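PDB 6HBE: copper-containing nitrite reductase from Thermus scotoductus, which probably reduces nitrite to nitric oxide with electrons from cytochrome c, working as a copper-dependent homotrimer. Local coordinates for residues V367-D380 against L408-P421. Sequence-based numbering, arbitrary orientation.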
ATOM      1  N   VAL C 367      14.488 -36.014  -1.624  1.00 37.63           N
ATOM      2  CA  VAL C 367      15.601 -36.449  -0.768  1.00 34.95           C
ATOM      3  C   VAL C 367      16.936 -35.844  -1.217  1.00 33.49           C
ATOM      4  O   VAL C 367      17.189 -35.692  -2.429  1.00 31.01           O
ATOM      5  CB  VAL C 367      15.732 -38.004  -0.689  1.00 39.55           C
ATOM      6  CG1 VAL C 367      14.565 -38.608   0.096  1.00 40.05           C
ATOM      7  CG2 VAL C 367      15.842 -38.644  -2.075  1.00 38.11           C
ATOM      8  N   GLY C 368      17.774 -35.492  -0.239  1.00 32.23           N
ATOM      9  CA  GLY C 368      19.052 -34.825  -0.497  1.00 34.04           C
ATOM     10  C   GLY C 368      19.006 -33.307  -0.321  1.00 34.49           C
ATOM     11  O   GLY C 368      20.057 -32.649  -0.295  1.00 34.99           O
ATOM     12  N   THR C 369      17.803 -32.742  -0.186  1.00 33.18           N
ATOM     13  CA  THR C 369      17.631 -31.278  -0.167  1.00 32.16           C
ATOM     14  C   THR C 369      17.896 -30.707   1.215  1.00 32.66           C
ATOM     15  O   THR C 369      17.544 -31.310   2.234  1.00 34.34           O
ATOM     16  CB  THR C 369      16.207 -30.892  -0.637  1.00 32.94           C
ATOM     17  OG1 THR C 369      16.028 -31.321  -1.980  1.00 31.24           O
ATOM     18  CG2 THR C 369      15.971 -29.347  -0.586  1.00 34.21           C
ATOM     19  N   THR C 370      18.485 -29.517   1.240  1.00 30.90           N
ATOM     20  CA  THR C 370      18.725 -28.806   2.465  1.00 31.17           C
ATOM     21  C   THR C 370      17.704 -27.656   2.577  1.00 31.45           C
ATOM     22  O   THR C 370      17.592 -26.837   1.668  1.00 31.92           O
ATOM     23  CB  THR C 370      20.156 -28.241   2.484  1.00 32.09           C
ATOM     24  OG1 THR C 370      21.103 -29.324   2.496  1.00 34.05           O
ATOM     25  CG2 THR C 370      20.376 -27.373   3.700  1.00 32.19           C
ATOM     26  N   VAL C 371      17.025 -27.595   3.717  1.00 32.06           N
ATOM     27  CA  VAL C 371      16.109 -26.510   4.072  1.00 31.91           C
ATOM     28  C   VAL C 371      16.850 -25.540   4.979  1.00 31.17           C
ATOM     29  O   VAL C 371      17.540 -25.971   5.914  1.00 31.52           O
ATOM     30  CB  VAL C 371      14.886 -27.072   4.842  1.00 31.74           C
ATOM     31  CG1 VAL C 371      13.993 -25.968   5.425  1.00 34.33           C
ATOM     32  CG2 VAL C 371      14.091 -27.977   3.930  1.00 31.35           C
ATOM     33  N   GLU C 372      16.680 -24.237   4.744  1.00 28.09           N
ATOM     34  CA  GLU C 372      17.157 -23.226   5.679  1.00 27.83           C
ATOM     35  C   GLU C 372      15.962 -22.469   6.249  1.00 28.67           C
ATOM     36  O   GLU C 372      15.267 -21.765   5.498  1.00 27.82           O
ATOM     37  CB  GLU C 372      18.113 -22.242   4.980  1.00 28.94           C
ATOM     38  CG  GLU C 372      18.653 -21.122   5.882  1.00 30.01           C
ATOM     39  CD  GLU C 372      19.686 -20.233   5.204  1.00 34.17           C
ATOM     40  OE1 GLU C 372      19.295 -19.266   4.494  1.00 31.16           O
ATOM     41  OE2 GLU C 372      20.902 -20.489   5.376  1.00 34.27           O
ATOM     42  N   PHE C 373      15.738 -22.612   7.557  1.00 27.75           N
ATOM     43  CA  PHE C 373      14.824 -21.742   8.307  1.00 28.46           C
ATOM     44  C   PHE C 373      15.497 -20.374   8.533  1.00 28.93           C
ATOM     45  O   PHE C 373      16.687 -20.302   8.932  1.00 27.74           O
ATOM     46  CB  PHE C 373      14.442 -22.340   9.672  1.00 29.05           C
ATOM     47  CG  PHE C 373      13.428 -23.447   9.596  1.00 31.13           C
ATOM     48  CD1 PHE C 373      12.069 -23.166   9.591  1.00 29.21           C
ATOM     49  CD2 PHE C 373      13.828 -24.784   9.513  1.00 30.50           C
ATOM     50  CE1 PHE C 373      11.120 -24.186   9.516  1.00 31.07           C
ATOM     51  CE2 PHE C 373      12.881 -25.807   9.432  1.00 31.79           C
ATOM     52  CZ  PHE C 373      11.526 -25.520   9.433  1.00 31.52           C
ATOM     53  N   VAL C 374      14.766 -19.289   8.252  1.00 26.20           N
ATOM     54  CA  VAL C 374      15.268 -17.926   8.563  1.00 24.85           C
ATOM     55  C   VAL C 374      14.176 -17.143   9.280  1.00 23.40           C
ATOM     56  O   VAL C 374      13.024 -17.197   8.872  1.00 24.05           O
ATOM     57  CB  VAL C 374      15.771 -17.181   7.279  1.00 25.90           C
ATOM     58  CG1 VAL C 374      14.670 -17.020   6.227  1.00 27.78           C
ATOM     59  CG2 VAL C 374      16.346 -15.813   7.634  1.00 27.04           C
ATOM     60  N   ASN C 375      14.521 -16.431  10.351  1.00 24.05           N
ATOM     61  CA  ASN C 375      13.545 -15.631  11.062  1.00 23.95           C
ATOM     62  C   ASN C 375      13.501 -14.209  10.491  1.00 23.28           C
ATOM     63  O   ASN C 375      14.426 -13.431  10.700  1.00 24.77           O
ATOM     64  CB  ASN C 375      13.790 -15.601  12.580  1.00 23.52           C
ATOM     65  CG  ASN C 375      12.610 -15.012  13.353  1.00 23.68           C
ATOM     66  OD1 ASN C 375      11.592 -14.611  12.764  1.00 23.02           O
ATOM     67  ND2 ASN C 375      12.737 -14.935  14.660  1.00 24.90           N
ATOM     68  N   GLU C 376      12.409 -13.892   9.796  1.00 21.92           N
ATOM     69  CA  GLU C 376      12.190 -12.538   9.246  1.00 21.92           C
ATOM     70  C   GLU C 376      11.466 -11.609  10.237  1.00 22.49           C
ATOM     71  O   GLU C 376      11.481 -10.386  10.045  1.00 22.22           O
ATOM     72  CB  GLU C 376      11.429 -12.593   7.909  1.00 23.89           C
ATOM     73  CG  GLU C 376      12.232 -13.055   6.699  1.00 24.41           C
ATOM     74  CD  GLU C 376      13.487 -12.205   6.372  1.00 27.10           C
ATOM     75  OE1 GLU C 376      13.661 -11.037   6.829  1.00 27.98           O
ATOM     76  OE2 GLU C 376      14.351 -12.703   5.618  1.00 28.29           O
ATOM     77  N   ASP C 377      10.868 -12.135  11.310  1.00 21.80           N
ATOM     78  CA  ASP C 377      10.306 -11.231  12.328  1.00 22.03           C
ATOM     79  C   ASP C 377      11.470 -10.471  12.959  1.00 23.45           C
ATOM     80  O   ASP C 377      12.579 -11.015  13.088  1.00 24.06           O
ATOM     81  CB  ASP C 377       9.446 -11.966  13.376  1.00 21.63           C
ATOM     82  CG  ASP C 377       7.983 -12.187  12.925  1.00 23.23           C
ATOM     83  OD1 ASP C 377       7.444 -11.395  12.099  1.00 22.17           O
ATOM     84  OD2 ASP C 377       7.352 -13.163  13.404  1.00 22.65           O
ATOM     85  N   VAL C 378      11.225  -9.200  13.304  1.00 23.34           N
ATOM     86  CA  VAL C 378      12.263  -8.233  13.651  1.00 23.79           C
ATOM     87  C   VAL C 378      12.414  -8.019  15.168  1.00 24.37           C
ATOM     88  O   VAL C 378      13.546  -7.884  15.636  1.00 24.34           O
ATOM     89  CB  VAL C 378      12.015  -6.870  12.925  1.00 23.19           C
ATOM     90  CG1 VAL C 378      13.228  -5.943  13.040  1.00 23.92           C
ATOM     91  CG2 VAL C 378      11.740  -7.123  11.459  1.00 23.64           C
ATOM     92  N   PHE C 379      11.301  -7.995  15.917  1.00 23.62           N
ATOM     93  CA  PHE C 379      11.309  -7.787  17.379  1.00 24.00           C
ATOM     94  C   PHE C 379      11.651  -9.109  18.101  1.00 25.55           C
ATOM     95  O   PHE C 379      10.800  -9.981  18.243  1.00 24.46           O
ATOM     96  CB  PHE C 379       9.945  -7.266  17.855  1.00 23.37           C
ATOM     97  CG  PHE C 379       9.916  -6.796  19.296  1.00 22.25           C
ATOM     98  CD1 PHE C 379       9.753  -7.693  20.346  1.00 23.01           C
ATOM     99  CD2 PHE C 379       9.967  -5.453  19.590  1.00 22.18           C
ATOM    100  CE1 PHE C 379       9.695  -7.253  21.659  1.00 23.00           C
ATOM    101  CE2 PHE C 379       9.887  -4.996  20.898  1.00 23.28           C
ATOM    102  CZ  PHE C 379       9.756  -5.898  21.943  1.00 23.16           C
ATOM    103  N   ASP C 380      12.900  -9.260  18.539  1.00 25.90           N
ATOM    104  CA  ASP C 380      13.365 -10.542  19.144  1.00 26.94           C
ATOM    105  C   ASP C 380      13.714 -10.393  20.645  1.00 28.17           C
ATOM    106  O   ASP C 380      14.452 -11.192  21.228  1.00 30.49           O
ATOM    107  CB  ASP C 380      14.502 -11.147  18.286  1.00 26.14           C
ATOM    108  CG  ASP C 380      15.720 -10.224  18.158  1.00 26.84           C
ATOM    109  OD1 ASP C 380      15.859  -9.243  18.954  1.00 27.84           O
ATOM    110  OD2 ASP C 380      16.539 -10.468  17.241  1.00 24.39           O
ATOM    111  N   LEU C 408      15.526 -18.753  17.145  1.00 29.08           N
ATOM    112  CA  LEU C 408      16.214 -17.818  16.237  1.00 27.33           C
ATOM    113  C   LEU C 408      15.729 -16.387  16.483  1.00 27.59           C
ATOM    114  O   LEU C 408      14.505 -16.139  16.549  1.00 25.10           O
ATOM    115  CB  LEU C 408      15.927 -18.205  14.800  1.00 27.18           C
ATOM    116  CG  LEU C 408      16.325 -19.624  14.364  1.00 28.75           C
ATOM    117  CD1 LEU C 408      15.969 -19.826  12.898  1.00 27.98           C
ATOM    118  CD2 LEU C 408      17.822 -19.871  14.586  1.00 27.94           C
ATOM    119  N   GLY C 409      16.689 -15.483  16.656  1.00 24.54           N
ATOM    120  CA  GLY C 409      16.458 -14.023  16.621  1.00 25.88           C
ATOM    121  C   GLY C 409      16.380 -13.516  15.168  1.00 24.04           C
ATOM    122  O   GLY C 409      16.479 -14.295  14.200  1.00 22.08           O
ATOM    123  N   HIS C 410      16.252 -12.205  14.998  1.00 23.12           N
ATOM    124  CA  HIS C 410      16.058 -11.650  13.657  1.00 23.18           C
ATOM    125  C   HIS C 410      17.228 -11.926  12.724  1.00 24.02           C
ATOM    126  O   HIS C 410      18.369 -11.677  13.075  1.00 25.37           O
ATOM    127  CB  HIS C 410      15.854 -10.148  13.695  1.00 22.46           C
ATOM    128  CG  HIS C 410      15.743  -9.562  12.329  1.00 22.49           C
ATOM    129  ND1 HIS C 410      14.723  -9.903  11.468  1.00 24.39           N
ATOM    130  CD2 HIS C 410      16.566  -8.742  11.635  1.00 23.16           C
ATOM    131  CE1 HIS C 410      14.900  -9.276  10.317  1.00 24.28           C
ATOM    132  NE2 HIS C 410      16.011  -8.569  10.392  1.00 23.38           N
ATOM    133  N   GLY C 411      16.945 -12.439  11.542  1.00 23.85           N
ATOM    134  CA  GLY C 411      17.975 -12.687  10.562  1.00 26.28           C
ATOM    135  C   GLY C 411      18.895 -13.858  10.886  1.00 27.02           C
ATOM    136  O   GLY C 411      19.885 -14.041  10.147  1.00 25.27           O
ATOM    137  N   GLU C 412      18.598 -14.623  11.956  1.00 25.63           N
ATOM    138  CA  GLU C 412      19.356 -15.861  12.275  1.00 27.63           C
ATOM    139  C   GLU C 412      18.790 -17.003  11.477  1.00 26.68           C
ATOM    140  O   GLU C 412      17.621 -16.973  11.077  1.00 26.60           O
ATOM    141  CB  GLU C 412      19.372 -16.169  13.771  1.00 29.59           C
ATOM    142  CG  GLU C 412      20.128 -15.104  14.549  1.00 32.54           C
ATOM    143  CD  GLU C 412      20.257 -15.370  16.039  1.00 36.55           C
ATOM    144  OE1 GLU C 412      19.452 -16.121  16.619  1.00 33.56           O
ATOM    145  OE2 GLU C 412      21.160 -14.770  16.657  1.00 42.04           O
ATOM    146  N   ARG C 413      19.624 -18.015  11.224  1.00 26.86           N
ATOM    147  CA  ARG C 413      19.316 -19.082  10.254  1.00 25.60           C
ATOM    148  C   ARG C 413      19.652 -20.476  10.813  1.00 28.37           C
ATOM    149  O   ARG C 413      20.568 -20.614  11.613  1.00 27.76           O
ATOM    150  CB  ARG C 413      20.096 -18.880   8.948  1.00 27.52           C
ATOM    151  CG  ARG C 413      19.857 -17.537   8.249  1.00 28.28           C
ATOM    152  CD  ARG C 413      20.838 -17.221   7.127  1.00 29.18           C
ATOM    153  NE  ARG C 413      20.556 -15.866   6.654  1.00 30.87           N
ATOM    154  CZ  ARG C 413      19.671 -15.531   5.710  1.00 30.22           C
ATOM    155  NH1 ARG C 413      18.986 -16.447   5.021  1.00 28.68           N
ATOM    156  NH2 ARG C 413      19.492 -14.237   5.443  1.00 31.06           N
ATOM    157  N   TYR C 414      18.926 -21.500  10.379  1.00 28.29           N
ATOM    158  CA  TYR C 414      19.258 -22.893  10.764  1.00 31.48           C
ATOM    159  C   TYR C 414      18.970 -23.844   9.614  1.00 29.78           C
ATOM    160  O   TYR C 414      17.855 -23.845   9.089  1.00 31.64           O
ATOM    161  CB  TYR C 414      18.495 -23.317  12.022  1.00 31.77           C
ATOM    162  CG  TYR C 414      18.909 -24.682  12.568  1.00 36.03           C
ATOM    163  CD1 TYR C 414      20.116 -24.846  13.254  1.00 38.12           C
ATOM    164  CD2 TYR C 414      18.085 -25.792  12.405  1.00 38.80           C
ATOM    165  CE1 TYR C 414      20.488 -26.094  13.748  1.00 39.85           C
ATOM    166  CE2 TYR C 414      18.438 -27.034  12.898  1.00 39.37           C
ATOM    167  CZ  TYR C 414      19.638 -27.177  13.561  1.00 40.54           C
ATOM    168  OH  TYR C 414      19.966 -28.416  14.034  1.00 44.59           O
ATOM    169  N   ARG C 415      19.976 -24.661   9.251  1.00 30.12           N
ATOM    170  CA  ARG C 415      19.893 -25.607   8.140  1.00 30.08           C
ATOM    171  C   ARG C 415      19.708 -27.079   8.582  1.00 33.17           C
ATOM    172  O   ARG C 415      20.261 -27.528   9.608  1.00 30.04           O
ATOM    173  CB  ARG C 415      21.132 -25.489   7.261  1.00 32.99           C
ATOM    174  CG  ARG C 415      21.140 -24.245   6.397  1.00 34.65           C
ATOM    175  CD  ARG C 415      22.317 -24.166   5.454  1.00 36.01           C
ATOM    176  NE  ARG C 415      22.326 -22.890   4.714  1.00 38.19           N
ATOM    177  CZ  ARG C 415      23.115 -22.612   3.675  1.00 42.53           C
ATOM    178  NH1 ARG C 415      23.983 -23.515   3.211  1.00 43.27           N
ATOM    179  NH2 ARG C 415      23.043 -21.415   3.085  1.00 42.63           N
ATOM    180  N   ILE C 416      18.897 -27.792   7.807  1.00 34.79           N
ATOM    181  CA  ILE C 416      18.611 -29.219   7.991  1.00 35.87           C
ATOM    182  C   ILE C 416      18.633 -29.882   6.622  1.00 34.59           C
ATOM    183  O   ILE C 416      17.973 -29.415   5.698  1.00 33.91           O
ATOM    184  CB  ILE C 416      17.211 -29.452   8.602  1.00 36.08           C
ATOM    185  CG1 ILE C 416      17.123 -28.838   9.991  1.00 37.28           C
ATOM    186  CG2 ILE C 416      16.878 -30.939   8.652  1.00 36.11           C
ATOM    187  CD1 ILE C 416      15.693 -28.718  10.494  1.00 39.17           C
ATOM    188  N   THR C 417      19.387 -30.971   6.492  1.00 33.17           N
ATOM    189  CA  THR C 417      19.420 -31.750   5.251  1.00 33.65           C
ATOM    190  C   THR C 417      18.605 -33.027   5.457  1.00 35.77           C
ATOM    191  O   THR C 417      18.867 -33.770   6.421  1.00 34.46           O
ATOM    192  CB  THR C 417      20.869 -32.104   4.882  1.00 35.21           C
ATOM    193  OG1 THR C 417      21.642 -30.900   4.798  1.00 36.44           O
ATOM    194  CG2 THR C 417      20.945 -32.849   3.540  1.00 33.29           C
ATOM    195  N   PHE C 418      17.629 -33.266   4.576  1.00 35.15           N
ATOM    196  CA  PHE C 418      16.735 -34.427   4.638  1.00 36.35           C
ATOM    197  C   PHE C 418      17.219 -35.504   3.636  1.00 35.37           C
ATOM    198  O   PHE C 418      17.334 -35.234   2.443  1.00 34.50           O
ATOM    199  CB  PHE C 418      15.267 -34.013   4.347  1.00 33.78           C
ATOM    200  CG  PHE C 418      14.652 -33.161   5.425  1.00 34.09           C
ATOM    201  CD1 PHE C 418      14.051 -33.742   6.530  1.00 33.48           C
ATOM    202  CD2 PHE C 418      14.676 -31.776   5.333  1.00 34.77           C
ATOM    203  CE1 PHE C 418      13.493 -32.962   7.534  1.00 35.73           C
ATOM    204  CE2 PHE C 418      14.131 -30.989   6.335  1.00 34.60           C
ATOM    205  CZ  PHE C 418      13.527 -31.579   7.432  1.00 36.50           C
ATOM    206  N   THR C 419      17.537 -36.700   4.138  1.00 37.90           N
ATOM    207  CA  THR C 419      18.103 -37.807   3.303  1.00 39.52           C
ATOM    208  C   THR C 419      17.152 -38.983   3.005  1.00 41.49           C
ATOM    209  O   THR C 419      17.449 -39.824   2.139  1.00 41.60           O
ATOM    210  CB  THR C 419      19.362 -38.414   3.980  1.00 40.73           C
ATOM    211  OG1 THR C 419      18.992 -38.998   5.239  1.00 39.23           O
ATOM    212  CG2 THR C 419      20.449 -37.333   4.191  1.00 41.29           C
ATOM    213  N   LYS C 420      16.023 -39.046   3.708  1.00 39.09           N
ATOM    214  CA  LYS C 420      15.090 -40.158   3.587  1.00 40.54           C
ATOM    215  C   LYS C 420      13.665 -39.625   3.463  1.00 39.31           C
ATOM    216  O   LYS C 420      13.392 -38.527   3.963  1.00 36.30           O
ATOM    217  CB  LYS C 420      15.184 -41.036   4.841  1.00 44.82           C
ATOM    218  CG  LYS C 420      16.564 -41.632   5.123  1.00 47.25           C
ATOM    219  CD  LYS C 420      16.483 -42.691   6.216  1.00 52.94           C
ATOM    220  CE  LYS C 420      17.820 -42.914   6.911  1.00 54.86           C
ATOM    221  NZ  LYS C 420      18.837 -43.469   5.983  1.00 56.56           N
ATOM    222  N   PRO C 421      12.760 -40.394   2.809  1.00 37.85           N
ATOM    223  CA  PRO C 421      11.371 -39.962   2.692  1.00 37.43           C
ATOM    224  C   PRO C 421      10.631 -39.977   4.016  1.00 39.47           C
ATOM    225  O   PRO C 421      11.026 -40.695   4.948  1.00 34.95           O
ATOM    226  CB  PRO C 421      10.751 -40.950   1.690  1.00 38.40           C
ATOM    227  CG  PRO C 421      11.628 -42.146   1.703  1.00 38.92           C
ATOM    228  CD  PRO C 421      12.989 -41.709   2.166  1.00 39.63           C
TER
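Strands 370-375 and 413-417 pair antiparallel at one margin of the plastocyanin/azurin-like cupredoxin domain. Val-371 with Ile-416 and Phe-373 with Tyr-414 are the hydrogen-bonded pairs. Further backbone bonds follow at both ends, Gly-368 N to Phe-418 O and Gly-411 N to Asn-375 O.

On the face of Thr-370, Glu-372 and Val-374 the contact is polar. Thr-370 OG1 lies 2.8 Å from Thr-417 OG1, a hydroxyl-to-hydroxyl hydrogen bond. Glu-372 extends across to two arginines, with CG anti to the backbone N (chi1 179°). Glu-372 OE1 makes a salt bridge to Arg-413 NH1 at 2.9 Å. Arg-415 grips Glu-372 OE2 side-on in a second salt bridge, with NE at 2.9 Å and NH2 at 3.3 Å, both from the same side of the carboxylate. The carboxylate plane is turned 44° from the Arg-415 guanidinium. Val-374 CG2 lies over one face of the Arg-413 guanidinium. Val-371, Phe-373 and Ile-416 point to the other face, which is mostly apolar. Val-371 CG2 meets the ring edge of Phe-418, and Ile-416 CD1 the edge of the Phe-373 ring.

Beyond the strands, a type II beta turn from Gly-409 to Glu-412 carries His-410 to the 376-380 loop. His-410 ND1 donates to Asp-377 O at 2.9 Å, from above the carbonyl plane. His-410 N gives a nearly straight bond (174°) to the anti lone pair of Asp-380 OD2. Asn-375 ND2 reaches Leu-408 O, while its OD1 closes an Asx turn with Asp-377 N. The Asp-377 carboxylate bonds His-390, a ligand of the domain's copper.

A neighbouring subunit adds Glu-322 to Arg-413, His-321 to Glu-372 and Tyr-177 to His-410. Within the chain, strand 349-353 borders 370-375 on the side away from 413-417, and strands 362-366 and 435-443 pack against Phe-418.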